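Local atomic coordinates of malate dehydrogenase (Pyrococcus horikoshii, PDB entry 1V9N), a protein that catalyses the reversible NAD-dependent oxidation of (S)-malate to oxaloacetate, working as a homodimer. Residues 34-39 with 97-102; 117-122 with 281-286; 137-142 with 171-176. All coordinates share one frame; numbering follows the deposited sequence.

Interaction 1. Residues 34-39 with 97-102; sequences EEDAKI and GQVVGY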
ATOM      1  N   GLU A  34     -33.324  -5.742 -10.476  1.00 24.61           N
ATOM      2  CA  GLU A  34     -33.525  -4.734  -9.446  1.00 24.83           C
ATOM      3  C   GLU A  34     -32.518  -4.742  -8.303  1.00 23.41           C
ATOM      4  O   GLU A  34     -32.060  -3.684  -7.877  1.00 22.23           O
ATOM      5  CB  GLU A  34     -34.939  -4.848  -8.873  1.00 26.87           C
ATOM      6  CG  GLU A  34     -35.212  -3.882  -7.733  1.00 33.31           C
ATOM      7  CD  GLU A  34     -36.675  -3.846  -7.339  1.00 37.03           C
ATOM      8  OE1 GLU A  34     -37.254  -4.930  -7.098  1.00 38.30           O
ATOM      9  OE2 GLU A  34     -37.241  -2.732  -7.271  1.00 39.14           O
ATOM     10  N   GLU A  35     -32.178  -5.919  -7.797  1.00 23.42           N
ATOM     11  CA  GLU A  35     -31.231  -5.986  -6.689  1.00 26.60           C
ATOM     12  C   GLU A  35     -29.834  -5.553  -7.117  1.00 25.56           C
ATOM     13  O   GLU A  35     -29.108  -4.931  -6.346  1.00 24.76           O
ATOM     14  CB  GLU A  35     -31.192  -7.396  -6.096  1.00 29.54           C
ATOM     15  CG  GLU A  35     -32.488  -7.789  -5.386  1.00 36.36           C
ATOM     16  CD  GLU A  35     -32.967  -6.724  -4.402  1.00 40.04           C
ATOM     17  OE1 GLU A  35     -32.210  -6.381  -3.466  1.00 41.96           O
ATOM     18  OE2 GLU A  35     -34.105  -6.228  -4.568  1.00 41.73           O
ATOM     19  N   ASP A  36     -29.459  -5.877  -8.349  1.00 25.29           N
ATOM     20  CA  ASP A  36     -28.149  -5.488  -8.852  1.00 24.27           C
ATOM     21  C   ASP A  36     -28.144  -3.984  -9.106  1.00 22.24           C
ATOM     22  O   ASP A  36     -27.134  -3.323  -8.892  1.00 22.62           O
ATOM     23  CB  ASP A  36     -27.813  -6.251 -10.136  1.00 25.59           C
ATOM     24  CG  ASP A  36     -27.565  -7.730  -9.886  1.00 27.96           C
ATOM     25  OD1 ASP A  36     -27.372  -8.108  -8.711  1.00 28.57           O
ATOM     26  OD2 ASP A  36     -27.548  -8.513 -10.858  1.00 29.22           O
ATOM     27  N   ALA A  37     -29.281  -3.449  -9.551  1.00 20.08           N
ATOM     28  CA  ALA A  37     -29.405  -2.017  -9.811  1.00 18.33           C
ATOM     29  C   ALA A  37     -29.239  -1.246  -8.504  1.00 18.85           C
ATOM     30  O   ALA A  37     -28.638  -0.174  -8.476  1.00 18.53           O
ATOM     31  CB  ALA A  37     -30.772  -1.706 -10.424  1.00 16.61           C
ATOM     32  N   LYS A  38     -29.787  -1.794  -7.426  1.00 19.21           N
ATOM     33  CA  LYS A  38     -29.685  -1.160  -6.115  1.00 21.92           C
ATOM     34  C   LYS A  38     -28.239  -1.142  -5.609  1.00 21.63           C
ATOM     35  O   LYS A  38     -27.826  -0.206  -4.924  1.00 22.05           O
ATOM     36  CB  LYS A  38     -30.597  -1.878  -5.110  1.00 22.79           C
ATOM     37  CG  LYS A  38     -32.077  -1.723  -5.427  1.00 25.17           C
ATOM     38  CD  LYS A  38     -32.964  -2.370  -4.370  1.00 30.35           C
ATOM     39  CE  LYS A  38     -34.437  -2.140  -4.687  1.00 31.78           C
ATOM     40  NZ  LYS A  38     -35.331  -2.717  -3.646  1.00 34.61           N
ATOM     41  N   ILE A  39     -27.468  -2.173  -5.946  1.00 21.01           N
ATOM     42  CA  ILE A  39     -26.066  -2.227  -5.532  1.00 21.22           C
ATOM     43  C   ILE A  39     -25.279  -1.146  -6.272  1.00 21.11           C
ATOM     44  O   ILE A  39     -24.484  -0.427  -5.675  1.00 21.32           O
ATOM     45  CB  ILE A  39     -25.440  -3.611  -5.833  1.00 23.07           C
ATOM     46  CG1 ILE A  39     -26.056  -4.672  -4.918  1.00 23.08           C
ATOM     47  CG2 ILE A  39     -23.930  -3.554  -5.640  1.00 22.98           C
ATOM     48  CD1 ILE A  39     -25.695  -6.097  -5.290  1.00 24.59           C
ATOM     49  N   GLY A  97     -19.181  -4.005 -12.417  1.00 17.89           N
ATOM     50  CA  GLY A  97     -18.146  -4.104 -11.402  1.00 16.63           C
ATOM     51  C   GLY A  97     -18.697  -4.115  -9.988  1.00 17.06           C
ATOM     52  O   GLY A  97     -18.199  -4.846  -9.129  1.00 14.70           O
ATOM     53  N   GLN A  98     -19.721  -3.298  -9.747  1.00 16.32           N
ATOM     54  CA  GLN A  98     -20.356  -3.212  -8.436  1.00 15.87           C
ATOM     55  C   GLN A  98     -20.941  -4.563  -8.004  1.00 16.34           C
ATOM     56  O   GLN A  98     -20.856  -4.935  -6.836  1.00 13.46           O
ATOM     57  CB  GLN A  98     -21.470  -2.160  -8.453  1.00 17.61           C
ATOM     58  CG  GLN A  98     -21.001  -0.711  -8.607  1.00 18.33           C
ATOM     59  CD  GLN A  98     -20.600  -0.346 -10.027  1.00 17.96           C
ATOM     60  OE1 GLN A  98     -20.812  -1.111 -10.964  1.00 20.26           O
ATOM     61  NE2 GLN A  98     -20.023   0.838 -10.190  1.00 20.90           N
ATOM     62  N   VAL A  99     -21.532  -5.289  -8.951  1.00 16.99           N
ATOM     63  CA  VAL A  99     -22.124  -6.596  -8.669  1.00 16.23           C
ATOM     64  C   VAL A  99     -21.026  -7.616  -8.399  1.00 15.77           C
ATOM     65  O   VAL A  99     -21.082  -8.352  -7.411  1.00 16.30           O
ATOM     66  CB  VAL A  99     -23.009  -7.085  -9.850  1.00 18.41           C
ATOM     67  CG1 VAL A  99     -23.490  -8.511  -9.600  1.00 18.80           C
ATOM     68  CG2 VAL A  99     -24.203  -6.162 -10.011  1.00 17.41           C
ATOM     69  N   VAL A 100     -20.020  -7.649  -9.269  1.00 14.05           N
ATOM     70  CA  VAL A 100     -18.904  -8.571  -9.098  1.00 13.64           C
ATOM     71  C   VAL A 100     -18.180  -8.279  -7.773  1.00 13.93           C
ATOM     72  O   VAL A 100     -17.875  -9.195  -7.005  1.00 13.61           O
ATOM     73  CB  VAL A 100     -17.898  -8.450 -10.278  1.00 14.47           C
ATOM     74  CG1 VAL A 100     -16.666  -9.326 -10.016  1.00 11.90           C
ATOM     75  CG2 VAL A 100     -18.576  -8.875 -11.589  1.00 14.94           C
ATOM     76  N   GLY A 101     -17.913  -7.001  -7.513  1.00 13.78           N
ATOM     77  CA  GLY A 101     -17.232  -6.612  -6.287  1.00 14.94           C
ATOM     78  C   GLY A 101     -18.051  -6.873  -5.027  1.00 15.59           C
ATOM     79  O   GLY A 101     -17.508  -7.254  -3.993  1.00 16.62           O
ATOM     80  N   TYR A 102     -19.358  -6.654  -5.109  1.00 16.99           N
ATOM     81  CA  TYR A 102     -20.253  -6.885  -3.976  1.00 18.26           C
ATOM     82  C   TYR A 102     -20.258  -8.364  -3.581  1.00 17.00           C
ATOM     83  O   TYR A 102     -20.118  -8.704  -2.409  1.00 16.40           O
ATOM     84  CB  TYR A 102     -21.681  -6.467  -4.332  1.00 19.18           C
ATOM     85  CG  TYR A 102     -22.671  -6.623  -3.193  1.00 21.74           C
ATOM     86  CD1 TYR A 102     -22.800  -5.635  -2.216  1.00 24.34           C
ATOM     87  CD2 TYR A 102     -23.477  -7.758  -3.091  1.00 23.30           C
ATOM     88  CE1 TYR A 102     -23.709  -5.767  -1.167  1.00 25.39           C
ATOM     89  CE2 TYR A 102     -24.392  -7.902  -2.039  1.00 25.81           C
ATOM     90  CZ  TYR A 102     -24.500  -6.897  -1.086  1.00 26.95           C
ATOM     91  OH  TYR A 102     -25.414  -7.006  -0.061  1.00 33.03           O
TER
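One face of the Tyr-102 ring carries the delta methyl of Ile-39 in a CH-pi contact: CD1 of Ile-39 stands 3.5 Å above the plane of the Tyr-102 ring, displaced from its centre toward the CD2 rim. The isoleucine crosses the tyrosine at about a right angle, so the end of its longer branch rests over the aromatic carbons. Tyr-133 and the selenomethionine Met-137, both of helix 132-139, also touch the tyrosine. The second flat group, the Asp-36 carboxylate, lies against a methyl surface, its CG 3.7 Å from CG2 of Val-99.

Torsions divide the work between the branches of Ile-39. CG1 is anti to the carbonyl carbon (chi1 -69°) and an extended chi2 carries CD1 on to the tyrosine, while CG2, anti to the backbone N, reaches the first turn of the other helix, 3.6 Å from Gln-98 O. That oxygen already accepts the helical hydrogen bond from Tyr-102 N, so a hydrocarbon can pack beside it. Gln-98 adds its CB, 4.0 Å from CG2 of Ile-39; its chain then bends at chi2 and its amide leads away to a weak hydrogen bond from NE2 to Tyr-63 OH.

Farther along, Asp-36 CB meets CG2 of Val-99 at 3.6 Å, and the carboxylate extends over both valine methyls. Asp-36 packs through CB and CG, and its partly exposed position can accommodate a charged end. An alanine here would retain CB but remove the carboxylate, and would probably leave CG1 of Val-99 less well covered.

This is a near-perpendicular helix-helix crossing, with axes 9.1 Å apart at an angle of 93°, which packs the start of helix 34-49 across the N-terminal turns of helix 97-115 beside the large mixed sheet of this LDH2/MDH2-family enzyme.

Interaction 2. Residues 117-122 with 281-286; sequences IGIVIA and FFMVID
Strands 117-125 and 278-285 are antiparallel neighbours inside the large mixed sheet, and their backbones make a regular ladder. Gly-118 and Val-284 form one hydrogen-bonded pair, with Val-284 N to Gly-118 O at 2.7 Å and the return bond from Gly-118 N to Val-284 O at 3.0 Å, both in the carbonyl plane. Val-120 and Phe-282 form the next pair. There Phe-282 N sits nearly on the C=O axis of Val-120, 2.8 Å from Val-120 O, though its N-H is bent to 139°. CA-H...O contacts fill the spaces between, among them Met-283 CA to Gly-118 O at 3.2 Å.

Apolar packing occupies both faces. On one, Ile-119 CG1 lies alongside CG of the selenomethionine Met-283 at 3.7 Å, while Ile-117 and Ile-285 run side by side. Ile-121 crosses Phe-281 obliquely, its CG1 3.7 Å from CD1 of that ring. Branched or flexible chains suit the dimer interface: Ile-117, Ile-119, Met-283 and Ile-285 pack on Ile-119, Ile-117, Met-283 and Leu-259 of the second subunit.

On the other face Phe-282 and Val-284 meet helix 97-115. The edge of the Phe-282 ring comes near a strand carbonyl, with CD2 3.4 Å from Val-120 O.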
ATOM      1  N   ILE A 117      -9.347 -15.269   8.011  1.00 15.03           N
ATOM      2  CA  ILE A 117      -8.863 -14.562   6.821  1.00 16.80           C
ATOM      3  C   ILE A 117      -9.670 -14.867   5.563  1.00 17.77           C
ATOM      4  O   ILE A 117     -10.123 -15.991   5.363  1.00 18.49           O
ATOM      5  CB  ILE A 117      -7.386 -14.920   6.500  1.00 17.58           C
ATOM      6  CG1 ILE A 117      -6.486 -14.575   7.689  1.00 20.01           C
ATOM      7  CG2 ILE A 117      -6.922 -14.141   5.260  1.00 17.30           C
ATOM      8  CD1 ILE A 117      -6.420 -13.092   7.990  1.00 21.15           C
ATOM      9  N   GLY A 118      -9.832 -13.858   4.713  1.00 18.34           N
ATOM     10  CA  GLY A 118     -10.563 -14.036   3.472  1.00 16.77           C
ATOM     11  C   GLY A 118      -9.968 -13.196   2.351  1.00 17.21           C
ATOM     12  O   GLY A 118      -9.949 -11.969   2.435  1.00 17.20           O
ATOM     13  N   ILE A 119      -9.468 -13.852   1.312  1.00 15.50           N
ATOM     14  CA  ILE A 119      -8.885 -13.154   0.169  1.00 16.13           C
ATOM     15  C   ILE A 119      -9.571 -13.598  -1.111  1.00 14.53           C
ATOM     16  O   ILE A 119      -9.480 -14.759  -1.511  1.00 14.19           O
ATOM     17  CB  ILE A 119      -7.361 -13.422   0.051  1.00 18.96           C
ATOM     18  CG1 ILE A 119      -6.632 -12.747   1.216  1.00 20.08           C
ATOM     19  CG2 ILE A 119      -6.830 -12.912  -1.295  1.00 18.55           C
ATOM     20  CD1 ILE A 119      -5.137 -13.028   1.267  1.00 26.62           C
ATOM     21  N   VAL A 120     -10.282 -12.675  -1.744  1.00 12.61           N
ATOM     22  CA  VAL A 120     -10.969 -13.001  -2.981  1.00 13.60           C
ATOM     23  C   VAL A 120     -10.449 -12.082  -4.070  1.00 14.66           C
ATOM     24  O   VAL A 120     -10.365 -10.866  -3.889  1.00 13.11           O
ATOM     25  CB  VAL A 120     -12.504 -12.843  -2.851  1.00 13.15           C
ATOM     26  CG1 VAL A 120     -13.172 -13.133  -4.190  1.00 11.12           C
ATOM     27  CG2 VAL A 120     -13.044 -13.804  -1.790  1.00 14.04           C
ATOM     28  N   ILE A 121     -10.074 -12.678  -5.191  1.00 14.56           N
ATOM     29  CA  ILE A 121      -9.574 -11.919  -6.319  1.00 16.54           C
ATOM     30  C   ILE A 121     -10.477 -12.190  -7.513  1.00 16.22           C
ATOM     31  O   ILE A 121     -10.926 -13.318  -7.727  1.00 15.08           O
ATOM     32  CB  ILE A 121      -8.122 -12.309  -6.617  1.00 19.56           C
ATOM     33  CG1 ILE A 121      -7.269 -11.983  -5.381  1.00 21.04           C
ATOM     34  CG2 ILE A 121      -7.612 -11.563  -7.832  1.00 23.84           C
ATOM     35  CD1 ILE A 121      -5.844 -12.413  -5.474  1.00 25.94           C
ATOM     36  N   ALA A 122     -10.751 -11.148  -8.286  1.00 14.88           N
ATOM     37  CA  ALA A 122     -11.633 -11.297  -9.429  1.00 15.40           C
ATOM     38  C   ALA A 122     -11.040 -10.758 -10.720  1.00 14.58           C
ATOM     39  O   ALA A 122     -10.320  -9.764 -10.720  1.00 15.57           O
ATOM     40  CB  ALA A 122     -12.972 -10.602  -9.139  1.00 14.65           C
ATOM     41  N   PHE A 281      -9.082  -6.923  -6.196  1.00 16.99           N
ATOM     42  CA  PHE A 281      -8.464  -7.646  -5.085  1.00 15.84           C
ATOM     43  C   PHE A 281      -9.273  -7.299  -3.836  1.00 17.29           C
ATOM     44  O   PHE A 281      -9.530  -6.127  -3.569  1.00 15.20           O
ATOM     45  CB  PHE A 281      -7.011  -7.191  -4.888  1.00 14.80           C
ATOM     46  CG  PHE A 281      -6.337  -7.801  -3.682  1.00 15.73           C
ATOM     47  CD1 PHE A 281      -5.720  -9.045  -3.764  1.00 15.29           C
ATOM     48  CD2 PHE A 281      -6.336  -7.134  -2.459  1.00 16.93           C
ATOM     49  CE1 PHE A 281      -5.109  -9.619  -2.649  1.00 17.38           C
ATOM     50  CE2 PHE A 281      -5.729  -7.697  -1.334  1.00 20.21           C
ATOM     51  CZ  PHE A 281      -5.112  -8.945  -1.431  1.00 18.78           C
ATOM     52  N   PHE A 282      -9.684  -8.314  -3.084  1.00 16.49           N
ATOM     53  CA  PHE A 282     -10.450  -8.100  -1.858  1.00 15.03           C
ATOM     54  C   PHE A 282      -9.812  -8.918  -0.748  1.00 15.71           C
ATOM     55  O   PHE A 282      -9.474 -10.091  -0.936  1.00 15.53           O
ATOM     56  CB  PHE A 282     -11.907  -8.539  -2.041  1.00 15.10           C
ATOM     57  CG  PHE A 282     -12.598  -7.879  -3.204  1.00 17.70           C
ATOM     58  CD1 PHE A 282     -13.096  -6.583  -3.094  1.00 17.26           C
ATOM     59  CD2 PHE A 282     -12.721  -8.542  -4.423  1.00 16.56           C
ATOM     60  CE1 PHE A 282     -13.704  -5.957  -4.184  1.00 17.21           C
ATOM     61  CE2 PHE A 282     -13.326  -7.926  -5.519  1.00 17.20           C
ATOM     62  CZ  PHE A 282     -13.819  -6.629  -5.396  1.00 16.69           C
HETATM   63  N   MSE A 283      -9.639  -8.297   0.410  1.00 14.65           N
HETATM   64  CA  MSE A 283      -9.048  -8.987   1.538  1.00 14.82           C
HETATM   65  C   MSE A 283      -9.732  -8.567   2.826  1.00 15.82           C
HETATM   66  O   MSE A 283      -9.925  -7.375   3.088  1.00 13.92           O
HETATM   67  CB  MSE A 283      -7.560  -8.680   1.629  1.00 19.01           C
HETATM   68  CG  MSE A 283      -6.863  -9.388   2.767  1.00 27.61           C
HETATM   69 SE   MSE A 283      -5.020  -8.870   2.828  1.00 40.65          SE
HETATM   70  CE  MSE A 283      -4.895  -8.338   4.682  1.00 33.66           C
ATOM     71  N   VAL A 284     -10.096  -9.555   3.631  1.00 12.93           N
ATOM     72  CA  VAL A 284     -10.760  -9.292   4.895  1.00 13.76           C
ATOM     73  C   VAL A 284     -10.031 -10.002   6.017  1.00 14.19           C
ATOM     74  O   VAL A 284      -9.618 -11.154   5.881  1.00 13.52           O
ATOM     75  CB  VAL A 284     -12.227  -9.788   4.875  1.00 12.98           C
ATOM     76  CG1 VAL A 284     -12.913  -9.488   6.202  1.00 10.88           C
ATOM     77  CG2 VAL A 284     -12.970  -9.136   3.730  1.00 11.93           C
ATOM     78  N   ILE A 285      -9.860  -9.300   7.127  1.00 15.43           N
ATOM     79  CA  ILE A 285      -9.223  -9.885   8.287  1.00 15.79           C
ATOM     80  C   ILE A 285     -10.251  -9.812   9.403  1.00 16.90           C
ATOM     81  O   ILE A 285     -10.708  -8.726   9.759  1.00 16.24           O
ATOM     82  CB  ILE A 285      -7.956  -9.102   8.701  1.00 15.44           C
ATOM     83  CG1 ILE A 285      -6.896  -9.189   7.595  1.00 17.30           C
ATOM     84  CG2 ILE A 285      -7.397  -9.673  10.001  1.00 18.07           C
ATOM     85  CD1 ILE A 285      -5.613  -8.409   7.907  1.00 15.56           C
ATOM     86  N   ASP A 286     -10.642 -10.964   9.937  1.00 17.00           N
ATOM     87  CA  ASP A 286     -11.611 -10.971  11.026  1.00 16.63           C
ATOM     88  C   ASP A 286     -10.862 -10.627  12.305  1.00 15.41           C
ATOM     89  O   ASP A 286     -10.209 -11.474  12.911  1.00 14.34           O
ATOM     90  CB  ASP A 286     -12.287 -12.339  11.162  1.00 17.20           C
ATOM     91  CG  ASP A 286     -13.309 -12.371  12.292  1.00 17.13           C
ATOM     92  OD1 ASP A 286     -14.123 -11.428  12.394  1.00 18.33           O
ATOM     93  OD2 ASP A 286     -13.307 -13.341  13.074  1.00 20.27           O
TER

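Interaction 3. Residues 137-142 with 171-176; sequences MAAEEG and ALAAPT
Helix 132-139 finishes in a Schellman motif, the backbone folding through a type I turn from Ala-139 to Gly-142 in which Gly-142 N bonds to Ala-139 O at 2.9 Å and Met-143 N reaches back to Ala-138 O. Gly-142, the C-prime residue, has a positive phi (81°), where a beta carbon would collide with the carbonyl O of Glu-141, so glycine fits.

The helix end packs on strand 170-174 and the residue that follows it. Ala-139 directs its methyl at the strand, and the two methyls meet obliquely, Ala-139 CB 3.8 Å from Ala-173 CB. With such short side chains on both partners the backbones come close: CA of Ala-139 is 5.0 Å from CA of Ala-174, whose own methyl points away. Ala-173 also touches Leu-182 of the neighbouring strand 181-185, and Ala-139 touches Pro-180.

Pro-175 continues the apolar surface past the strand, and its ring packs against the turn. The ring puts CD, a carbon, where another residue would carry its N-H, and Pro-175 CD faces Ala-139 CB at 4.3 Å. Pro-175 CB lies 3.7 Å from Ala-139 O. At the far side of the ring, Pro-175 CG is 4.0 Å from Gly-142 C.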
HETATM    1  N   MSE A 137     -17.644  -2.383   3.546  1.00 18.70           N
HETATM    2  CA  MSE A 137     -18.532  -3.509   3.775  1.00 18.61           C
HETATM    3  C   MSE A 137     -17.998  -4.392   4.894  1.00 18.16           C
HETATM    4  O   MSE A 137     -18.756  -4.847   5.756  1.00 19.17           O
HETATM    5  CB  MSE A 137     -18.686  -4.331   2.492  1.00 20.85           C
HETATM    6  CG  MSE A 137     -19.506  -3.633   1.409  1.00 23.06           C
HETATM    7 SE   MSE A 137     -19.573  -4.657  -0.236  1.00 29.66          SE
HETATM    8  CE  MSE A 137     -20.563  -6.191   0.401  1.00 20.55           C
ATOM      9  N   ALA A 138     -16.690  -4.631   4.886  1.00 15.15           N
ATOM     10  CA  ALA A 138     -16.072  -5.466   5.907  1.00 14.71           C
ATOM     11  C   ALA A 138     -16.027  -4.755   7.264  1.00 15.59           C
ATOM     12  O   ALA A 138     -16.298  -5.364   8.297  1.00 15.33           O
ATOM     13  CB  ALA A 138     -14.667  -5.868   5.474  1.00 12.23           C
ATOM     14  N   ALA A 139     -15.690  -3.471   7.258  1.00 15.36           N
ATOM     15  CA  ALA A 139     -15.620  -2.713   8.502  1.00 17.61           C
ATOM     16  C   ALA A 139     -16.970  -2.678   9.214  1.00 19.53           C
ATOM     17  O   ALA A 139     -17.028  -2.764  10.443  1.00 20.56           O
ATOM     18  CB  ALA A 139     -15.131  -1.289   8.230  1.00 14.71           C
ATOM     19  N   GLU A 140     -18.052  -2.552   8.447  1.00 20.53           N
ATOM     20  CA  GLU A 140     -19.390  -2.519   9.033  1.00 21.69           C
ATOM     21  C   GLU A 140     -19.740  -3.881   9.624  1.00 21.26           C
ATOM     22  O   GLU A 140     -20.736  -4.027  10.333  1.00 19.31           O
ATOM     23  CB  GLU A 140     -20.438  -2.124   7.987  1.00 23.21           C
ATOM     24  CG  GLU A 140     -20.292  -0.707   7.427  1.00 28.72           C
ATOM     25  CD  GLU A 140     -20.352   0.384   8.494  1.00 35.68           C
ATOM     26  OE1 GLU A 140     -20.749   0.087   9.641  1.00 37.03           O
ATOM     27  OE2 GLU A 140     -20.008   1.550   8.184  1.00 37.13           O
ATOM     28  N   GLU A 141     -18.916  -4.881   9.324  1.00 20.40           N
ATOM     29  CA  GLU A 141     -19.124  -6.222   9.853  1.00 22.24           C
ATOM     30  C   GLU A 141     -18.163  -6.489  11.014  1.00 20.03           C
ATOM     31  O   GLU A 141     -18.101  -7.599  11.527  1.00 21.50           O
ATOM     32  CB  GLU A 141     -18.917  -7.270   8.754  1.00 24.46           C
ATOM     33  CG  GLU A 141     -19.942  -7.202   7.637  1.00 30.37           C
ATOM     34  CD  GLU A 141     -21.345  -7.517   8.119  1.00 35.75           C
ATOM     35  OE1 GLU A 141     -21.549  -8.618   8.670  1.00 39.39           O
ATOM     36  OE2 GLU A 141     -22.244  -6.665   7.945  1.00 38.87           O
ATOM     37  N   GLY A 142     -17.418  -5.464  11.420  1.00 20.38           N
ATOM     38  CA  GLY A 142     -16.477  -5.611  12.521  1.00 18.91           C
ATOM     39  C   GLY A 142     -15.153  -6.235  12.112  1.00 18.48           C
ATOM     40  O   GLY A 142     -14.489  -6.887  12.919  1.00 19.99           O
ATOM     41  N   ALA A 171      -7.696   0.737  -0.884  1.00 16.18           N
ATOM     42  CA  ALA A 171      -8.590   1.151   0.184  1.00 15.61           C
ATOM     43  C   ALA A 171      -8.522   0.199   1.371  1.00 15.75           C
ATOM     44  O   ALA A 171      -8.441  -1.018   1.197  1.00 14.35           O
ATOM     45  CB  ALA A 171     -10.023   1.231  -0.333  1.00 14.80           C
ATOM     46  N   LEU A 172      -8.536   0.770   2.572  1.00 14.50           N
ATOM     47  CA  LEU A 172      -8.533  -0.003   3.802  1.00 15.50           C
ATOM     48  C   LEU A 172      -9.507   0.643   4.768  1.00 15.68           C
ATOM     49  O   LEU A 172      -9.451   1.851   5.023  1.00 16.47           O
ATOM     50  CB  LEU A 172      -7.138  -0.061   4.444  1.00 16.56           C
ATOM     51  CG  LEU A 172      -7.072  -0.953   5.702  1.00 16.76           C
ATOM     52  CD1 LEU A 172      -5.661  -1.481   5.875  1.00 18.51           C
ATOM     53  CD2 LEU A 172      -7.519  -0.178   6.942  1.00 14.03           C
ATOM     54  N   ALA A 173     -10.412  -0.168   5.294  1.00 13.52           N
ATOM     55  CA  ALA A 173     -11.395   0.313   6.247  1.00 14.24           C
ATOM     56  C   ALA A 173     -11.274  -0.540   7.499  1.00 14.36           C
ATOM     57  O   ALA A 173     -11.074  -1.751   7.417  1.00 13.75           O
ATOM     58  CB  ALA A 173     -12.798   0.194   5.662  1.00 13.86           C
ATOM     59  N   ALA A 174     -11.369   0.095   8.658  1.00 13.18           N
ATOM     60  CA  ALA A 174     -11.297  -0.625   9.920  1.00 14.98           C
ATOM     61  C   ALA A 174     -12.336  -0.026  10.859  1.00 16.82           C
ATOM     62  O   ALA A 174     -12.565   1.179  10.845  1.00 19.45           O
ATOM     63  CB  ALA A 174      -9.908  -0.492  10.522  1.00 14.82           C
ATOM     64  N   PRO A 175     -12.990  -0.861  11.677  1.00 18.38           N
ATOM     65  CA  PRO A 175     -13.992  -0.320  12.597  1.00 19.29           C
ATOM     66  C   PRO A 175     -13.334   0.423  13.766  1.00 21.81           C
ATOM     67  O   PRO A 175     -12.198   0.122  14.145  1.00 19.80           O
ATOM     68  CB  PRO A 175     -14.747  -1.567  13.052  1.00 18.45           C
ATOM     69  CG  PRO A 175     -13.686  -2.617  13.043  1.00 17.98           C
ATOM     70  CD  PRO A 175     -12.925  -2.333  11.766  1.00 17.65           C
ATOM     71  N   THR A 176     -14.042   1.409  14.314  1.00 21.59           N
ATOM     72  CA  THR A 176     -13.539   2.170  15.454  1.00 21.73           C
ATOM     73  C   THR A 176     -14.683   2.315  16.461  1.00 24.24           C
ATOM     74  O   THR A 176     -15.760   1.736  16.277  1.00 23.03           O
ATOM     75  CB  THR A 176     -13.067   3.590  15.050  1.00 21.68           C
ATOM     76  OG1 THR A 176     -14.206   4.437  14.874  1.00 22.23           O
ATOM     77  CG2 THR A 176     -12.262   3.555  13.746  1.00 18.28           C
TER

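Overall arrangement
Helix 97-115 ties the three contacts together. Its first turns belong to interaction 1, and its Gly-101 CA lies 3.5 Å from Phe-282 CZ of interaction 2; the absence of a side chain at Gly-101 suits this close approach. Tyr-102 CD1 in turn meets Met-137 CE of interaction 3 at 3.5 Å. Interactions 2 and 3, with centres about 12 Å apart, share the large sheet and touch where Val-284 CG2 lies 4.1 Å from Ala-138 CB; along the chain interaction 3 is nested within the loop closed by interaction 2. At second-shell distances, a bound NADPH lies about 8 Å from the side chain of Gln-98, and one about 9 Å from that of Ala-173 and about 10 Å from that of Phe-282.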